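Local coordinates for Lmo0181 protein (Listeria monocytogenes serovar 1/2a, PDB 5F7V) that binds the cyclic glucan cycloalternan as a solute-binding lipoprotein and probably hands it to a membrane ABC transporter, at residues Asn362-Tyr367 with Asn394-Phe399; Ser192-Asp197 with Pro356-Trp361; Asp30-Glu35 with Ser302-Asn307. All coordinates share one frame; numbering follows the deposited sequence. Where two conformers were deposited one is given.

The three contacts illustrate how packing chemistry follows position in a two-lobed solute-binding protein. Contacts 1 and 2 are neighbours, their centres about 10 Å apart, and share a patch around Phe194: the phenyl ring of this loop residue of contact 2 touches Ile364, Met397 and Phe399 of contact 1. Both also involve the start of helix 361-376. Contact 1 is the thinner, partly exposed seam, using a lysine shaft and a threonine methyl; contact 2 is buried and aromatic. Contact 3, its centre about 33 Å from that of contact 2 and about 37 Å from that of contact 1, joins other helices, 27-39 and 294-306, through buried methionines and a phenylalanine. None of the three contains a hydrogen bond between its segments.

Contact 1: residues Asn362-Tyr367 with Asn394-Phe399; sequences NKISDY and NKTMGF
Lys363 and Ile364 pack against Thr396 in a small apolar contact between two successive helices, 361-376 and 382-397, which end the chain of this periplasmic-binding-protein fold. One methyl carries it. Thr396 CG2 lies 3.9 Å from Ile364 CG2, and the same methyl is 4.1 Å from Lys363 CD, so it fits beside two adjacent residues of the first helix. The backbones come closest at the same place, with the CA atoms of Ile364 and Thr396 7.7 Å apart.

The threonine rotamer divides its two branches by chemistry. With chi1 at -64°, the methyl stands opposite the backbone N and faces helix 361-376, while OG1 turns back to the hydrogen-bonded carbonyl of Asn392 in its own helix. Lys363 contributes only the hydrocarbon part of its chain, which runs out at the exposed margin. Ile364 is the buried member; in the modelled conformer its CG2 branch meets Thr396, and the residue also rests on Ile393 and on Phe194 of a neighbouring loop.

Just beyond, the second helix ends. Gly398 adopts positive phi, and Phe399 N bonds Asn394 O at 3.1 Å, folding the chain back. The Phe399 ring is thereby laid against the last turn: Met397 CB sits 3.6 Å above its plane, displaced toward the rim, and Asn394 OD1 lies at its edge.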
loop_
_atom_site.group_PDB
_atom_site.type_symbol
_atom_site.label_atom_id
_atom_site.label_comp_id
_atom_site.label_asym_id
_atom_site.label_seq_id
_atom_site.Cartn_x
_atom_site.Cartn_y
_atom_site.Cartn_z
ATOM N N ASN A 362 -1.306 -12.370 5.331
ATOM C CA ASN A 362 0.131 -12.208 5.489
ATOM C C ASN A 362 0.873 -13.547 5.444
ATOM O O ASN A 362 1.962 -13.620 4.851
ATOM C CB ASN A 362 0.447 -11.353 6.721
ATOM C CG ASN A 362 0.083 -9.865 6.551
ATOM O OD1 ASN A 362 -0.046 -9.314 5.443
ATOM N ND2 ASN A 362 -0.101 -9.185 7.691
ATOM N N LYS A 363 0.270 -14.595 5.982
ATOM C CA LYS A 363 0.860 -15.921 5.978
ATOM C C LYS A 363 0.938 -16.484 4.555
ATOM O O LYS A 363 1.989 -16.986 4.114
ATOM C CB LYS A 363 0.013 -16.814 6.877
ATOM C CG LYS A 363 0.635 -18.167 6.991
ATOM C CD LYS A 363 -0.321 -19.251 7.415
ATOM C CE LYS A 363 -1.096 -18.928 8.656
ATOM N NZ LYS A 363 -1.026 -20.170 9.473
ATOM N N ILE A 364 -0.159 -16.401 3.806
ATOM C CA ILE A 364 -0.136 -16.887 2.430
ATOM C C ILE A 364 0.797 -16.014 1.589
ATOM O O ILE A 364 1.469 -16.537 0.705
ATOM C CB ILE A 364 -1.513 -17.121 1.775
ATOM C CG1 ILE A 364 -2.289 -15.835 1.474
ATOM C CG2 ILE A 364 -2.308 -18.101 2.614
ATOM C CD1 ILE A 364 -3.585 -16.055 0.721
ATOM N N SER A 365 0.869 -14.718 1.884
ATOM C CA SER A 365 1.787 -13.848 1.164
ATOM C C SER A 365 3.237 -14.216 1.389
ATOM O O SER A 365 4.017 -14.253 0.440
ATOM C CB SER A 365 1.514 -12.390 1.571
ATOM O OG SER A 365 0.226 -11.976 1.091
ATOM N N ASP A 366 3.582 -14.541 2.621
ATOM C CA ASP A 366 4.952 -14.934 2.881
ATOM C C ASP A 366 5.342 -16.152 2.045
ATOM O O ASP A 366 6.453 -16.207 1.481
ATOM C CB ASP A 366 5.163 -15.227 4.362
ATOM C CG ASP A 366 5.135 -13.989 5.233
ATOM O OD1 ASP A 366 5.256 -12.836 4.802
ATOM O OD2 ASP A 366 4.972 -14.207 6.445
ATOM N N TYR A 367 4.458 -17.148 2.008
ATOM C CA TYR A 367 4.783 -18.366 1.233
ATOM C C TYR A 367 4.926 -18.068 -0.255
ATOM O O TYR A 367 5.902 -18.416 -0.897
ATOM C CB TYR A 367 3.720 -19.445 1.449
ATOM C CG TYR A 367 4.024 -20.689 0.661
ATOM C CD1 TYR A 367 4.862 -21.667 1.180
ATOM C CD2 TYR A 367 3.567 -20.869 -0.638
ATOM C CE1 TYR A 367 5.168 -22.809 0.435
ATOM C CE2 TYR A 367 3.876 -21.984 -1.381
ATOM C CZ TYR A 367 4.692 -22.944 -0.856
ATOM O OH TYR A 367 5.020 -24.074 -1.607
ATOM N N ASN A 394 -4.769 -23.740 -0.735
ATOM C CA ASN A 394 -5.779 -24.783 -0.496
ATOM C C ASN A 394 -5.617 -25.420 0.860
ATOM O O ASN A 394 -6.596 -25.595 1.552
ATOM C CB ASN A 394 -5.671 -25.875 -1.538
ATOM C CG ASN A 394 -6.183 -25.454 -2.893
ATOM O OD1 ASN A 394 -6.971 -24.544 -3.027
ATOM N ND2 ASN A 394 -5.783 -26.187 -3.908
ATOM N N LYS A 395 -4.383 -25.725 1.243
ATOM C CA LYS A 395 -4.147 -26.351 2.564
ATOM C C LYS A 395 -4.393 -25.373 3.695
ATOM O O LYS A 395 -5.055 -25.721 4.689
ATOM C CB LYS A 395 -2.731 -26.920 2.614
ATOM C CG LYS A 395 -2.538 -28.080 1.665
ATOM C CD LYS A 395 -3.701 -29.050 1.434
ATOM C CE LYS A 395 -3.325 -30.201 0.503
ATOM N NZ LYS A 395 -2.079 -30.894 0.947
ATOM N N THR A 396 -3.902 -24.150 3.573
ATOM C CA THR A 396 -4.054 -23.157 4.625
ATOM C C THR A 396 -5.530 -22.835 4.873
ATOM O O THR A 396 -5.977 -22.712 6.031
ATOM C CB THR A 396 -3.278 -21.881 4.253
ATOM O OG1 THR A 396 -1.888 -22.237 4.193
ATOM C CG2 THR A 396 -3.496 -20.739 5.273
ATOM N N MET A 397 -6.323 -22.716 3.813
ATOM C CA MET A 397 -7.703 -22.246 3.925
ATOM C C MET A 397 -8.742 -23.350 3.857
ATOM O O MET A 397 -9.940 -23.086 3.970
ATOM C CB MET A 397 -7.957 -21.198 2.858
ATOM C CG MET A 397 -7.108 -19.963 3.109
ATOM S SD MET A 397 -7.396 -18.583 1.993
ATOM C CE MET A 397 -9.050 -18.097 2.452
ATOM N N GLY A 398 -8.298 -24.583 3.636
ATOM C CA GLY A 398 -9.178 -25.743 3.701
ATOM C C GLY A 398 -10.117 -25.867 2.524
ATOM O O GLY A 398 -11.259 -26.272 2.706
ATOM N N PHE A 399 -9.664 -25.511 1.327
ATOM C CA PHE A 399 -10.526 -25.473 0.161
ATOM C C PHE A 399 -10.825 -26.849 -0.416
ATOM O O PHE A 399 -9.951 -27.717 -0.417
ATOM C CB PHE A 399 -9.928 -24.583 -0.913
ATOM C CG PHE A 399 -9.911 -23.106 -0.619
ATOM C CD1 PHE A 399 -10.733 -22.506 0.323
ATOM C CD2 PHE A 399 -9.113 -22.267 -1.384
ATOM C CE1 PHE A 399 -10.736 -21.130 0.492
ATOM C CE2 PHE A 399 -9.097 -20.909 -1.201
ATOM C CZ PHE A 399 -9.914 -20.329 -0.260
#

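Contact 2: residues Ser192-Asp197 with Pro356-Trp361; sequences SIFNED and PVVKDW
Phe194 is the bump of this buried loop-to-loop contact, and Pro356, Val358 and Trp361 form the hollow that receives it. Two of the walls, Val358 and Trp361, are the ends of a type I beta turn that leads into helix 361-376 of the solute-binding-protein fold; Pro356 comes just before it. The bump belongs to the loop between helices 179-187 and 206-220.

Each wall meets the ring differently. Val358 reaches over one face, its CG1 4.1 Å from Phe194 CE2, the two side chains approaching from opposite directions. Pro356 stands at the ring's edge and roughly at right angles to the phenylalanine side chain, with CB 3.8 Å from both Phe194 CD2 and Phe194 CE2. The face away from Val358 is covered from within the loop itself, where Ile193 CG2 lies 3.6 Å above the ring plane, off-centre. A single valine torsion, chi1 -63°, swings CG1 opposite the carbonyl carbon and out over the ring.

Other parts of the fold close the surroundings: Ile393 and Met397 of helix 382-397 also touch Phe194. Trp361 belongs to two environments. Its NE1 is hydrogen-bonded to Asn180 OD1, and its side chain comes within about 8 Å of a bound glucose unit, while the benzene end of the indole borders the phenylalanine. There the two rings meet edge to edge, Trp361 CZ3 lying 4.3 Å from Phe194 CE2.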
loop_
_atom_site.group_PDB
_atom_site.type_symbol
_atom_site.label_atom_id
_atom_site.label_comp_id
_atom_site.label_asym_id
_atom_site.label_seq_id
_atom_site.Cartn_x
_atom_site.Cartn_y
_atom_site.Cartn_z
ATOM N N SER A 192 -7.417 -13.596 -11.188
ATOM C CA SER A 192 -7.703 -13.257 -9.809
ATOM C C SER A 192 -7.069 -14.290 -8.916
ATOM O O SER A 192 -6.581 -15.326 -9.377
ATOM C CB SER A 192 -9.212 -13.213 -9.577
ATOM O OG SER A 192 -9.757 -14.470 -9.861
ATOM N N ILE A 193 -7.110 -13.991 -7.624
ATOM C CA ILE A 193 -6.526 -14.869 -6.617
ATOM C C ILE A 193 -7.620 -15.763 -6.077
ATOM O O ILE A 193 -7.407 -16.988 -6.041
ATOM C CB ILE A 193 -5.900 -14.081 -5.439
ATOM C CG1 ILE A 193 -4.936 -13.012 -5.971
ATOM C CG2 ILE A 193 -5.285 -15.036 -4.425
ATOM C CD1 ILE A 193 -3.795 -13.528 -6.793
ATOM N N PHE A 194 -8.788 -15.257 -5.711
ATOM C CA PHE A 194 -9.874 -16.071 -5.167
ATOM C C PHE A 194 -11.126 -15.923 -5.999
ATOM O O PHE A 194 -11.298 -14.993 -6.785
ATOM C CB PHE A 194 -10.225 -15.658 -3.741
ATOM C CG PHE A 194 -9.098 -15.832 -2.778
ATOM C CD1 PHE A 194 -8.822 -17.088 -2.231
ATOM C CD2 PHE A 194 -8.364 -14.724 -2.357
ATOM C CE1 PHE A 194 -7.793 -17.234 -1.326
ATOM C CE2 PHE A 194 -7.345 -14.883 -1.461
ATOM C CZ PHE A 194 -7.052 -16.116 -0.936
ATOM N N ASN A 195 -12.035 -16.866 -5.842
ATOM C CA ASN A 195 -13.403 -16.694 -6.329
ATOM C C ASN A 195 -14.175 -15.696 -5.475
ATOM O O ASN A 195 -13.656 -15.193 -4.487
ATOM C CB ASN A 195 -14.106 -18.035 -6.513
ATOM C CG ASN A 195 -14.346 -18.780 -5.217
ATOM O OD1 ASN A 195 -13.969 -18.300 -4.143
ATOM N ND2 ASN A 195 -15.020 -19.933 -5.293
ATOM N N GLU A 196 -15.431 -15.423 -5.842
ATOM C CA GLU A 196 -16.121 -14.287 -5.236
ATOM C C GLU A 196 -16.413 -14.432 -3.750
ATOM O O GLU A 196 -16.416 -13.467 -3.005
ATOM C CB GLU A 196 -17.393 -13.944 -6.017
ATOM C CG GLU A 196 -18.510 -14.935 -5.882
ATOM C CD GLU A 196 -19.472 -14.633 -4.745
ATOM O OE1 GLU A 196 -20.256 -15.560 -4.504
ATOM O OE2 GLU A 196 -19.444 -13.547 -4.111
ATOM N N ASP A 197 -16.615 -15.660 -3.316
ATOM C CA ASP A 197 -16.913 -15.959 -1.916
ATOM C C ASP A 197 -15.769 -16.577 -1.122
ATOM O O ASP A 197 -15.996 -17.123 -0.045
ATOM C CB ASP A 197 -18.197 -16.811 -1.855
ATOM C CG ASP A 197 -18.032 -18.219 -2.352
ATOM O OD1 ASP A 197 -16.987 -18.548 -2.933
ATOM O OD2 ASP A 197 -18.922 -19.047 -2.079
ATOM N N PRO A 356 -7.735 -8.732 -1.524
ATOM C CA PRO A 356 -8.522 -9.828 -0.974
ATOM C C PRO A 356 -8.604 -9.686 0.552
ATOM O O PRO A 356 -7.613 -9.337 1.194
ATOM C CB PRO A 356 -7.738 -11.054 -1.412
ATOM C CG PRO A 356 -6.950 -10.626 -2.540
ATOM C CD PRO A 356 -6.540 -9.226 -2.223
ATOM N N VAL A 357 -9.754 -10.002 1.120
ATOM C CA VAL A 357 -9.999 -9.876 2.566
ATOM C C VAL A 357 -10.092 -11.274 3.179
ATOM O O VAL A 357 -11.144 -11.900 3.117
ATOM C CB VAL A 357 -11.247 -9.008 2.835
ATOM C CG1 VAL A 357 -11.580 -8.913 4.314
ATOM C CG2 VAL A 357 -11.004 -7.602 2.254
ATOM N N VAL A 358 -8.967 -11.735 3.705
ATOM C CA VAL A 358 -8.861 -13.084 4.271
ATOM C C VAL A 358 -7.985 -13.008 5.502
ATOM O O VAL A 358 -6.985 -12.284 5.535
ATOM C CB VAL A 358 -8.321 -14.084 3.239
ATOM C CG1 VAL A 358 -9.284 -14.209 2.065
ATOM C CG2 VAL A 358 -6.943 -13.723 2.722
ATOM N N LYS A 359 -8.314 -13.773 6.532
ATOM C CA LYS A 359 -7.547 -13.743 7.776
ATOM C C LYS A 359 -6.099 -14.209 7.640
ATOM O O LYS A 359 -5.293 -13.787 8.458
ATOM C CB LYS A 359 -8.254 -14.525 8.879
ATOM C CG LYS A 359 -8.232 -16.027 8.711
ATOM C CD LYS A 359 -8.717 -16.707 9.984
ATOM C CE LYS A 359 -8.635 -18.211 9.792
ATOM N NZ LYS A 359 -9.349 -18.880 10.899
ATOM N N ASP A 360 -5.773 -15.007 6.625
ATOM C CA ASP A 360 -4.441 -15.581 6.487
ATOM C C ASP A 360 -3.624 -14.833 5.444
ATOM O O ASP A 360 -2.644 -15.386 4.996
ATOM C CB ASP A 360 -4.542 -17.056 6.101
ATOM C CG ASP A 360 -5.200 -17.905 7.158
ATOM O OD1 ASP A 360 -4.758 -17.802 8.327
ATOM O OD2 ASP A 360 -6.158 -18.647 6.798
ATOM N N TRP A 361 -3.964 -13.597 5.104
ATOM C CA TRP A 361 -3.287 -12.922 4.007
ATOM C C TRP A 361 -1.784 -12.826 4.178
ATOM O O TRP A 361 -1.041 -13.156 3.249
ATOM C CB TRP A 361 -3.836 -11.511 3.832
ATOM C CG TRP A 361 -3.229 -10.788 2.660
ATOM C CD1 TRP A 361 -2.386 -9.729 2.684
ATOM C CD2 TRP A 361 -3.435 -11.103 1.289
ATOM N NE1 TRP A 361 -2.075 -9.359 1.407
ATOM C CE2 TRP A 361 -2.716 -10.171 0.511
ATOM C CE3 TRP A 361 -4.161 -12.084 0.618
ATOM C CZ2 TRP A 361 -2.714 -10.188 -0.874
ATOM C CZ3 TRP A 361 -4.135 -12.122 -0.762
ATOM C CH2 TRP A 361 -3.429 -11.152 -1.512
#

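Contact 3: residues Asp30-Glu35 with Ser302-Asn307; sequences DEMVKE and SFMSAN
Met32 and Met304 meet sulfur to sulfur, and Phe303 fills the adjoining part of the interface, where helix 27-39 packs against helix 294-306. The first of these helices is the connection of a beta-alpha-beta crossover, leaving strand 13-19 and leading to the parallel strand 43-49. The local axes approach to 10.9 Å and run at 119° to each other, so the contact is concentrated on a few side chains around the point of crossing.

The two methionines lie at about a right angle and differ in shape. Met32 is extended beyond CG, which places its sulfur at the end of a straight chain, whereas Met304 bends at both outer torsions, with chi2 at -68°, and so curls toward its partner. Met32 SD is 3.7 Å from Met304 SD and nearly as close to the terminal methyl of Met304. Met304 SD also lies 4.1 Å from Met32 CB, which fits it against the base of the opposing chain.

Phe303 points at the other helix, its CG standing opposite the backbone N at chi1 173°. The outer end of the ring packs obliquely against a backbone carbonyl, Phe303 CE1 lying 3.4 Å from Met32 O, and Met32 CB is 4.2 Å from the same Phe303 CE1. Glu35 meets the ring at its edge, through CB, 4.0 Å from Phe303 CZ. Beyond CB the glutamate chain turns off, so its carboxylate leads away from the helix opposite. Within helix 27-39, Phe36 adds an edge-to-face ring contact with Phe303, and nearby Asn307 caps helix 308-316 by accepting from Ala310 N.

With no hydrogen bond or salt bridge between the two segments, cohesion here probably rests on dispersion, between the two polarisable sulfurs in one place and between the phenylalanine ring and the CB atoms of Met32 and Glu35 in the other.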
loop_
_atom_site.group_PDB
_atom_site.type_symbol
_atom_site.label_atom_id
_atom_site.label_comp_id
_atom_site.label_asym_id
_atom_site.label_seq_id
_atom_site.Cartn_x
_atom_site.Cartn_y
_atom_site.Cartn_z
ATOM N N ASP A 30 4.127 14.083 13.870
ATOM C CA ASP A 30 4.400 14.905 15.057
ATOM C C ASP A 30 3.509 16.159 15.105
ATOM O O ASP A 30 2.993 16.503 16.179
ATOM C CB ASP A 30 5.870 15.286 15.165
ATOM C CG ASP A 30 6.815 14.092 15.425
ATOM O OD1 ASP A 30 6.313 12.989 15.695
ATOM O OD2 ASP A 30 8.058 14.249 15.362
ATOM N N GLU A 31 3.311 16.813 13.968
ATOM C CA GLU A 31 2.438 17.972 13.909
ATOM C C GLU A 31 0.993 17.588 14.190
ATOM O O GLU A 31 0.320 18.305 14.911
ATOM C CB GLU A 31 2.539 18.646 12.552
ATOM C CG GLU A 31 1.995 20.055 12.605
ATOM C CD GLU A 31 2.070 20.772 11.274
ATOM O OE1 GLU A 31 2.719 20.262 10.325
ATOM O OE2 GLU A 31 1.451 21.864 11.249
ATOM N N MET A 32 0.524 16.452 13.677
ATOM C CA MET A 32 -0.815 15.990 14.023
ATOM C C MET A 32 -0.982 15.734 15.522
ATOM O O MET A 32 -1.983 16.139 16.097
ATOM C CB MET A 32 -1.137 14.724 13.260
ATOM C CG MET A 32 -1.274 14.965 11.770
ATOM S SD MET A 32 -1.632 13.406 10.959
ATOM C CE MET A 32 -1.569 13.881 9.242
ATOM N N VAL A 33 0.013 15.109 16.139
ATOM C CA VAL A 33 -0.045 14.857 17.587
ATOM C C VAL A 33 -0.087 16.186 18.358
ATOM O O VAL A 33 -0.889 16.325 19.301
ATOM C CB VAL A 33 1.086 13.918 18.067
ATOM C CG1 VAL A 33 1.207 13.845 19.583
ATOM C CG2 VAL A 33 0.864 12.542 17.437
ATOM N N LYS A 34 0.749 17.143 17.981
ATOM C CA LYS A 34 0.740 18.445 18.624
ATOM C C LYS A 34 -0.639 19.104 18.536
ATOM O O LYS A 34 -1.115 19.702 19.492
ATOM C CB LYS A 34 1.795 19.352 17.990
ATOM C CG LYS A 34 1.820 20.818 18.432
ATOM C CD LYS A 34 2.785 21.716 17.673
ATOM C CE LYS A 34 2.407 21.913 16.202
ATOM N NZ LYS A 34 3.409 22.760 15.544
ATOM N N GLU A 35 -1.237 19.059 17.355
ATOM C CA GLU A 35 -2.554 19.668 17.152
ATOM C C GLU A 35 -3.647 18.924 17.953
ATOM O O GLU A 35 -4.504 19.541 18.588
ATOM C CB GLU A 35 -2.887 19.723 15.661
ATOM C CG GLU A 35 -1.982 20.699 14.924
ATOM C CD GLU A 35 -2.200 22.143 15.290
ATOM O OE1 GLU A 35 -3.352 22.509 15.582
ATOM O OE2 GLU A 35 -1.246 22.966 15.242
ATOM N N SER A 302 -10.379 9.146 15.821
ATOM C CA SER A 302 -11.345 9.990 15.145
ATOM C C SER A 302 -10.678 11.249 14.599
ATOM O O SER A 302 -10.941 11.665 13.471
ATOM C CB SER A 302 -12.510 10.314 16.085
ATOM O OG SER A 302 -13.459 11.111 15.378
ATOM N N PHE A 303 -9.828 11.885 15.400
ATOM C CA PHE A 303 -9.038 13.036 14.960
ATOM C C PHE A 303 -8.229 12.704 13.704
ATOM O O PHE A 303 -8.233 13.417 12.703
ATOM C CB PHE A 303 -8.116 13.506 16.119
ATOM C CG PHE A 303 -7.130 14.575 15.744
ATOM C CD1 PHE A 303 -5.884 14.236 15.230
ATOM C CD2 PHE A 303 -7.432 15.920 15.922
ATOM C CE1 PHE A 303 -4.971 15.231 14.880
ATOM C CE2 PHE A 303 -6.495 16.897 15.578
ATOM C CZ PHE A 303 -5.266 16.549 15.064
ATOM N N MET A 304 -7.501 11.611 13.746
ATOM C CA MET A 304 -6.656 11.223 12.636
ATOM C C MET A 304 -7.542 10.946 11.442
ATOM O O MET A 304 -7.123 11.227 10.324
ATOM C CB MET A 304 -5.837 9.992 13.001
ATOM C CG MET A 304 -4.738 10.271 13.986
ATOM S SD MET A 304 -3.406 11.291 13.379
ATOM C CE MET A 304 -2.419 10.064 12.482
ATOM N N SER A 305 -8.765 10.463 11.612
ATOM C CA SER A 305 -9.616 10.109 10.502
ATOM C C SER A 305 -10.193 11.328 9.792
ATOM O O SER A 305 -10.155 11.423 8.546
ATOM C CB SER A 305 -10.754 9.211 11.009
ATOM O OG SER A 305 -11.572 8.804 9.940
ATOM N N ALA A 306 -10.706 12.256 10.587
ATOM C CA ALA A 306 -11.622 13.269 10.079
ATOM C C ALA A 306 -11.310 14.694 10.486
ATOM O O ALA A 306 -11.935 15.608 9.957
ATOM C CB ALA A 306 -13.053 12.892 10.459
ATOM N N ASN A 307 -10.368 14.945 11.382
ATOM C CA ASN A 307 -10.082 16.333 11.743
ATOM C C ASN A 307 -9.484 17.104 10.563
ATOM O O ASN A 307 -8.573 16.621 9.903
ATOM C CB ASN A 307 -9.152 16.326 12.956
ATOM C CG ASN A 307 -8.822 17.719 13.396
ATOM O OD1 ASN A 307 -7.930 18.369 12.827
ATOM N ND2 ASN A 307 -9.513 18.173 14.423
#